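Local coordinates for Hep_Hag family (Burkholderia pseudomallei, PDB 3S6L), which forms a YadA-like head domain of the trimeric autotransporter adhesin BoaA and probably helps the bacterium attach to host epithelial cells, at residues A[83-95]-A[98-110]. Numbering follows the deposited sequence.
With ZN (zinc ion), chain T; ZN (zinc ion), chain R.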
ATOM      1  N   GLY A  83      -0.512   7.274  -4.785  1.00 17.36           N
ATOM      2  CA  GLY A  83      -1.867   7.605  -5.196  1.00 17.73           C
ATOM      3  C   GLY A  83      -1.880   9.045  -5.679  1.00 18.92           C
ATOM      4  O   GLY A  83      -1.092   9.883  -5.207  1.00 19.22           O
ATOM      5  N   GLN A  84      -2.753   9.354  -6.634  1.00 19.06           N
ATOM      6  CA  GLN A  84      -2.858  10.732  -7.083  1.00 19.44           C
ATOM      7  C   GLN A  84      -3.161  11.625  -5.864  1.00 19.58           C
ATOM      8  O   GLN A  84      -4.024  11.312  -5.025  1.00 19.75           O
ATOM      9  CB  GLN A  84      -3.895  10.897  -8.202  1.00 19.16           C
ATOM     10  CG  GLN A  84      -3.886  12.300  -8.859  1.00 19.73           C
ATOM     11  CD  GLN A  84      -4.596  13.369  -8.010  1.00 22.42           C
ATOM     12  OE1 GLN A  84      -5.502  13.057  -7.233  1.00 22.44           O
ATOM     13  NE2 GLN A  84      -4.163  14.625  -8.138  1.00 21.57           N
ATOM     14  N   GLY A  85      -2.435  12.732  -5.760  1.00 20.03           N
ATOM     15  CA  GLY A  85      -2.681  13.683  -4.676  1.00 21.58           C
ATOM     16  C   GLY A  85      -2.491  13.119  -3.265  1.00 21.57           C
ATOM     17  O   GLY A  85      -2.962  13.728  -2.315  1.00 22.73           O
ATOM     18  N   ALA A  86      -1.782  11.993  -3.121  1.00 20.22           N
ATOM     19  CA  ALA A  86      -1.525  11.430  -1.802  1.00 19.69           C
ATOM     20  C   ALA A  86      -0.423  12.201  -1.105  1.00 19.17           C
ATOM     21  O   ALA A  86       0.470  12.709  -1.750  1.00 19.42           O
ATOM     22  CB  ALA A  86      -1.147   9.948  -1.890  1.00 19.39           C
ATOM     23  N   GLY A  87      -0.490  12.266   0.221  1.00 18.13           N
ATOM     24  CA  GLY A  87       0.438  13.066   0.992  1.00 18.08           C
ATOM     25  C   GLY A  87       0.994  12.365   2.223  1.00 17.80           C
ATOM     26  O   GLY A  87       0.271  11.740   2.981  1.00 17.00           O
ATOM     27  N   ALA A  88       2.294  12.504   2.425  1.00 17.91           N
ATOM     28  CA  ALA A  88       2.945  11.986   3.627  1.00 18.48           C
ATOM     29  C   ALA A  88       3.947  12.989   4.202  1.00 18.49           C
ATOM     30  O   ALA A  88       5.158  12.817   4.026  1.00 19.72           O
ATOM     31  CB  ALA A  88       3.640  10.608   3.286  1.00 17.24           C
ATOM     32  N   PRO A  89       3.468  14.075   4.855  1.00 19.60           N
ATOM     33  CA  PRO A  89       4.436  15.043   5.442  1.00 19.07           C
ATOM     34  C   PRO A  89       5.098  14.558   6.725  1.00 20.10           C
ATOM     35  O   PRO A  89       6.038  15.183   7.212  1.00 20.77           O
ATOM     36  CB  PRO A  89       3.560  16.245   5.761  1.00 19.73           C
ATOM     37  CG  PRO A  89       2.196  15.703   5.923  1.00 19.53           C
ATOM     38  CD  PRO A  89       2.077  14.576   4.948  1.00 19.14           C
ATOM     39  N   GLY A  90       4.582  13.484   7.315  1.00 20.59           N
ATOM     40  CA  GLY A  90       5.099  13.042   8.595  1.00 21.35           C
ATOM     41  C   GLY A  90       6.363  12.202   8.437  1.00 21.75           C
ATOM     42  O   GLY A  90       6.532  11.494   7.430  1.00 20.76           O
ATOM     43  N   ASP A  91       7.239  12.281   9.441  1.00 22.00           N
ATOM     44  CA  ASP A  91       8.418  11.410   9.534  1.00 22.16           C
ATOM     45  C   ASP A  91       7.938   9.970   9.767  1.00 21.59           C
ATOM     46  O   ASP A  91       7.118   9.691  10.656  1.00 22.32           O
ATOM     47  CB  ASP A  91       9.374  11.899  10.643  1.00 22.98           C
ATOM     48  CG  ASP A  91      10.014  13.277  10.330  1.00 26.71           C
ATOM     49  OD1 ASP A  91       9.982  13.744   9.155  1.00 27.13           O
ATOM     50  OD2 ASP A  91      10.587  13.898  11.268  1.00 31.68           O
ATOM     51  N   GLY A  92       8.401   9.055   8.931  1.00 20.97           N
ATOM     52  CA  GLY A  92       7.983   7.656   9.043  1.00 20.23           C
ATOM     53  C   GLY A  92       6.551   7.387   8.590  1.00 19.40           C
ATOM     54  O   GLY A  92       5.953   6.361   8.982  1.00 19.25           O
ATOM     55  N   ALA A  93       5.998   8.304   7.794  1.00 17.96           N
ATOM     56  CA  ALA A  93       4.591   8.246   7.384  1.00 17.41           C
ATOM     57  C   ALA A  93       4.408   7.591   6.023  1.00 17.58           C
ATOM     58  O   ALA A  93       5.218   7.826   5.106  1.00 17.28           O
ATOM     59  CB  ALA A  93       3.971   9.619   7.387  1.00 16.27           C
ATOM     60  N   SER A  94       3.332   6.789   5.891  1.00 16.70           N
ATOM     61  CA  SER A  94       3.030   6.065   4.664  1.00 16.10           C
ATOM     62  C   SER A  94       1.563   6.196   4.293  1.00 16.61           C
ATOM     63  O   SER A  94       0.674   5.821   5.089  1.00 16.55           O
ATOM     64  CB  SER A  94       3.372   4.572   4.819  1.00 16.27           C
ATOM     65  OG  SER A  94       4.681   4.384   5.332  1.00 16.09           O
ATOM     66  N   ALA A  95       1.308   6.724   3.089  1.00 16.41           N
ATOM     67  CA  ALA A  95      -0.058   6.949   2.605  1.00 16.09           C
ATOM     68  C   ALA A  95      -0.257   6.226   1.283  1.00 16.34           C
ATOM     69  O   ALA A  95       0.528   6.378   0.349  1.00 17.22           O
ATOM     70  CB  ALA A  95      -0.322   8.414   2.445  1.00 14.88           C
ATOM     71  N   GLN A  98      -5.708   7.322  -3.418  1.00 16.68           N
ATOM     72  CA  GLN A  98      -5.849   8.665  -3.940  1.00 18.06           C
ATOM     73  C   GLN A  98      -6.261   9.619  -2.803  1.00 18.50           C
ATOM     74  O   GLN A  98      -7.195   9.298  -2.046  1.00 18.96           O
ATOM     75  CB  GLN A  98      -6.881   8.669  -5.097  1.00 17.96           C
ATOM     76  CG  GLN A  98      -6.902   9.962  -5.932  1.00 18.71           C
ATOM     77  CD  GLN A  98      -7.998  10.913  -5.470  1.00 22.58           C
ATOM     78  OE1 GLN A  98      -9.082  10.451  -5.103  1.00 24.55           O
ATOM     79  NE2 GLN A  98      -7.734  12.249  -5.495  1.00 18.34           N
ATOM     80  N   GLY A  99      -5.564  10.757  -2.666  1.00 18.63           N
ATOM     81  CA  GLY A  99      -5.914  11.793  -1.643  1.00 18.53           C
ATOM     82  C   GLY A  99      -5.737  11.330  -0.200  1.00 19.40           C
ATOM     83  O   GLY A  99      -6.297  11.923   0.736  1.00 20.39           O
ATOM     84  N   ALA A 100      -4.984  10.242  -0.005  1.00 18.56           N
ATOM     85  CA  ALA A 100      -4.733   9.708   1.322  1.00 18.33           C
ATOM     86  C   ALA A 100      -3.685  10.614   1.971  1.00 18.38           C
ATOM     87  O   ALA A 100      -2.802  11.119   1.288  1.00 17.95           O
ATOM     88  CB  ALA A 100      -4.214   8.272   1.249  1.00 16.94           C
ATOM     89  N   LEU A 101      -3.784  10.811   3.280  1.00 17.77           N
ATOM     90  CA  LEU A 101      -2.819  11.683   3.980  1.00 18.76           C
ATOM     91  C   LEU A 101      -2.351  11.008   5.270  1.00 17.97           C
ATOM     92  O   LEU A 101      -3.170  10.648   6.108  1.00 18.71           O
ATOM     93  CB  LEU A 101      -3.406  13.070   4.281  1.00 18.10           C
ATOM     94  CG  LEU A 101      -2.540  14.042   5.097  1.00 20.92           C
ATOM     95  CD1 LEU A 101      -1.343  14.587   4.276  1.00 18.40           C
ATOM     96  CD2 LEU A 101      -3.386  15.213   5.664  1.00 16.65           C
ATOM     97  N   ALA A 102      -1.050  10.784   5.391  1.00 17.06           N
ATOM     98  CA  ALA A 102      -0.494  10.255   6.612  1.00 17.45           C
ATOM     99  C   ALA A 102       0.401  11.378   7.127  1.00 18.42           C
ATOM    100  O   ALA A 102       1.533  11.538   6.668  1.00 17.73           O
ATOM    101  CB  ALA A 102       0.320   8.974   6.322  1.00 16.25           C
ATOM    102  N   SER A 103      -0.127  12.169   8.055  1.00 18.88           N
ATOM    103  CA  SER A 103       0.562  13.386   8.463  1.00 20.41           C
ATOM    104  C   SER A 103       1.216  13.232   9.829  1.00 20.50           C
ATOM    105  O   SER A 103       2.165  13.908  10.095  1.00 21.14           O
ATOM    106  CB  SER A 103      -0.382  14.583   8.460  1.00 19.80           C
ATOM    107  OG  SER A 103      -1.455  14.287   9.310  1.00 23.84           O
ATOM    108  N   GLY A 104       0.690  12.344  10.680  1.00 20.97           N
ATOM    109  CA  GLY A 104       1.285  12.067  11.988  1.00 21.30           C
ATOM    110  C   GLY A 104       2.659  11.431  11.823  1.00 21.86           C
ATOM    111  O   GLY A 104       2.918  10.707  10.839  1.00 19.98           O
ATOM    112  N   THR A 105       3.560  11.726  12.758  1.00 21.95           N
ATOM    113  CA  THR A 105       4.810  10.950  12.853  1.00 22.63           C
ATOM    114  C   THR A 105       4.460   9.458  12.925  1.00 22.22           C
ATOM    115  O   THR A 105       3.623   9.054  13.738  1.00 21.50           O
ATOM    116  CB  THR A 105       5.596  11.387  14.115  1.00 23.87           C
ATOM    117  OG1 THR A 105       5.943  12.778  13.978  1.00 25.60           O
ATOM    118  CG2 THR A 105       6.865  10.545  14.331  1.00 24.47           C
ATOM    119  N   ASP A 106       5.076   8.639  12.065  1.00 22.55           N
ATOM    120  CA  ASP A 106       4.916   7.185  12.152  1.00 21.98           C
ATOM    121  C   ASP A 106       3.485   6.745  11.908  1.00 21.30           C
ATOM    122  O   ASP A 106       3.030   5.724  12.460  1.00 20.81           O
ATOM    123  CB  ASP A 106       5.388   6.677  13.533  1.00 23.29           C
ATOM    124  CG  ASP A 106       6.894   6.638  13.652  1.00 26.22           C
ATOM    125  OD1 ASP A 106       7.588   6.594  12.618  1.00 27.33           O
ATOM    126  OD2 ASP A 106       7.389   6.636  14.795  1.00 34.08           O
ATOM    127  N   SER A 107       2.772   7.508  11.081  1.00 20.73           N
ATOM    128  CA  SER A 107       1.391   7.184  10.766  1.00 19.98           C
ATOM    129  C   SER A 107       1.283   6.439   9.420  1.00 19.19           C
ATOM    130  O   SER A 107       2.197   6.451   8.623  1.00 18.48           O
ATOM    131  CB  SER A 107       0.537   8.461  10.764  1.00 20.39           C
ATOM    132  OG  SER A 107       0.884   9.281   9.655  1.00 19.66           O
ATOM    133  N   THR A 108       0.141   5.812   9.174  1.00 18.69           N
ATOM    134  CA  THR A 108      -0.031   4.968   8.017  1.00 19.03           C
ATOM    135  C   THR A 108      -1.476   5.111   7.607  1.00 19.02           C
ATOM    136  O   THR A 108      -2.392   4.812   8.404  1.00 20.65           O
ATOM    137  CB  THR A 108       0.307   3.478   8.357  1.00 18.96           C
ATOM    138  OG1 THR A 108       1.623   3.408   8.923  1.00 19.12           O
ATOM    139  CG2 THR A 108       0.245   2.592   7.123  1.00 18.23           C
ATOM    140  N   ALA A 109      -1.681   5.621   6.396  1.00 18.18           N
ATOM    141  CA  ALA A 109      -3.018   5.870   5.854  1.00 18.21           C
ATOM    142  C   ALA A 109      -3.231   4.994   4.646  1.00 18.25           C
ATOM    143  O   ALA A 109      -2.547   5.179   3.626  1.00 18.91           O
ATOM    144  CB  ALA A 109      -3.196   7.361   5.477  1.00 17.36           C
ATOM    145  N   LEU A 110      -4.188   4.066   4.748  1.00 18.07           N
ATOM    146  CA  LEU A 110      -4.431   3.047   3.715  1.00 17.80           C
ATOM    147  C   LEU A 110      -5.862   3.096   3.181  1.00 17.68           C
ATOM    148  O   LEU A 110      -6.792   2.576   3.808  1.00 18.50           O
ATOM    149  CB  LEU A 110      -4.112   1.662   4.306  1.00 17.69           C
ATOM    150  CG  LEU A 110      -2.673   1.507   4.834  1.00 18.29           C
ATOM    151  CD1 LEU A 110      -2.548   0.251   5.638  1.00 18.48           C
ATOM    152  CD2 LEU A 110      -1.657   1.493   3.723  1.00 17.96           C
TER
HETATM  153 ZN    ZN T 188       9.655   7.750  12.929  0.56 61.98          ZN
HETATM  154 ZN    ZN R 186     -10.860  11.492  -4.762  1.00 46.81          ZN
HETATM  155  O   HOH W   1       6.623  14.073  11.646  1.00 12.53           O
HETATM  156  O   HOH W   2       4.290   4.434   8.140  1.00 14.89           O
HETATM  157  O   HOH W   3      10.609   9.493  13.709  1.00 14.23           O
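Q84 and Q98 lie side by side and point the same way, one coil apart. On Q98, CB rests 3.9 Å from the carbonyl O of Q84. CG swings anti to the backbone N (chi1 -168°) and lies 3.3 Å from the same Q84 O, tilted out of the carbonyl plane. The chain then bends at chi2, and CD of Q98 lies 3.7 Å from OE1 of Q84. The two amides run alongside each other, their planes 23° apart. NE2 of Q98 donates to OE1 of Q84 at 2.9 Å, nearly head-on to the C=O. OE1 of Q98 binds a zinc ion at 2.1 Å, and H113 of the same chain completes the pair of protein ligands. Q84 NE2 hydrogen-bonds to OE1 of Q70, so amides of three successive coils are linked. The contact joins successive coils of the left-handed parallel beta-roll of YadA-like heads. S94 and A95 pair in parallel with T108 and A109, and A109 N donates to S94 O. On another wall of the coil, G87 and L101 make a single bridge: A102 N donates to G87 O and G87 N to A100 O. Inside the coil, the methyl of A95 meets those of A100, A102 and A109. A102 CB also touches A93 CB at 3.9 Å. On the outer side, CD1 of L101 presses tightly on CD of P89, and the two side chains cross at about a right angle. Where the type II turns G90-A93 and G104-S107 stack, D91 O accepts a hydrogen bond from D106 N at 2.7 Å. OD1 of D106 binds a second zinc ion, which also carries a water. S107 N and OG both hydrogen-bond to G104 O, from one face of its plane; OG also bonds to A116 O. Another water links G92 O, S94 OG and S107 O, and S94 packs on F96 of a neighbouring subunit.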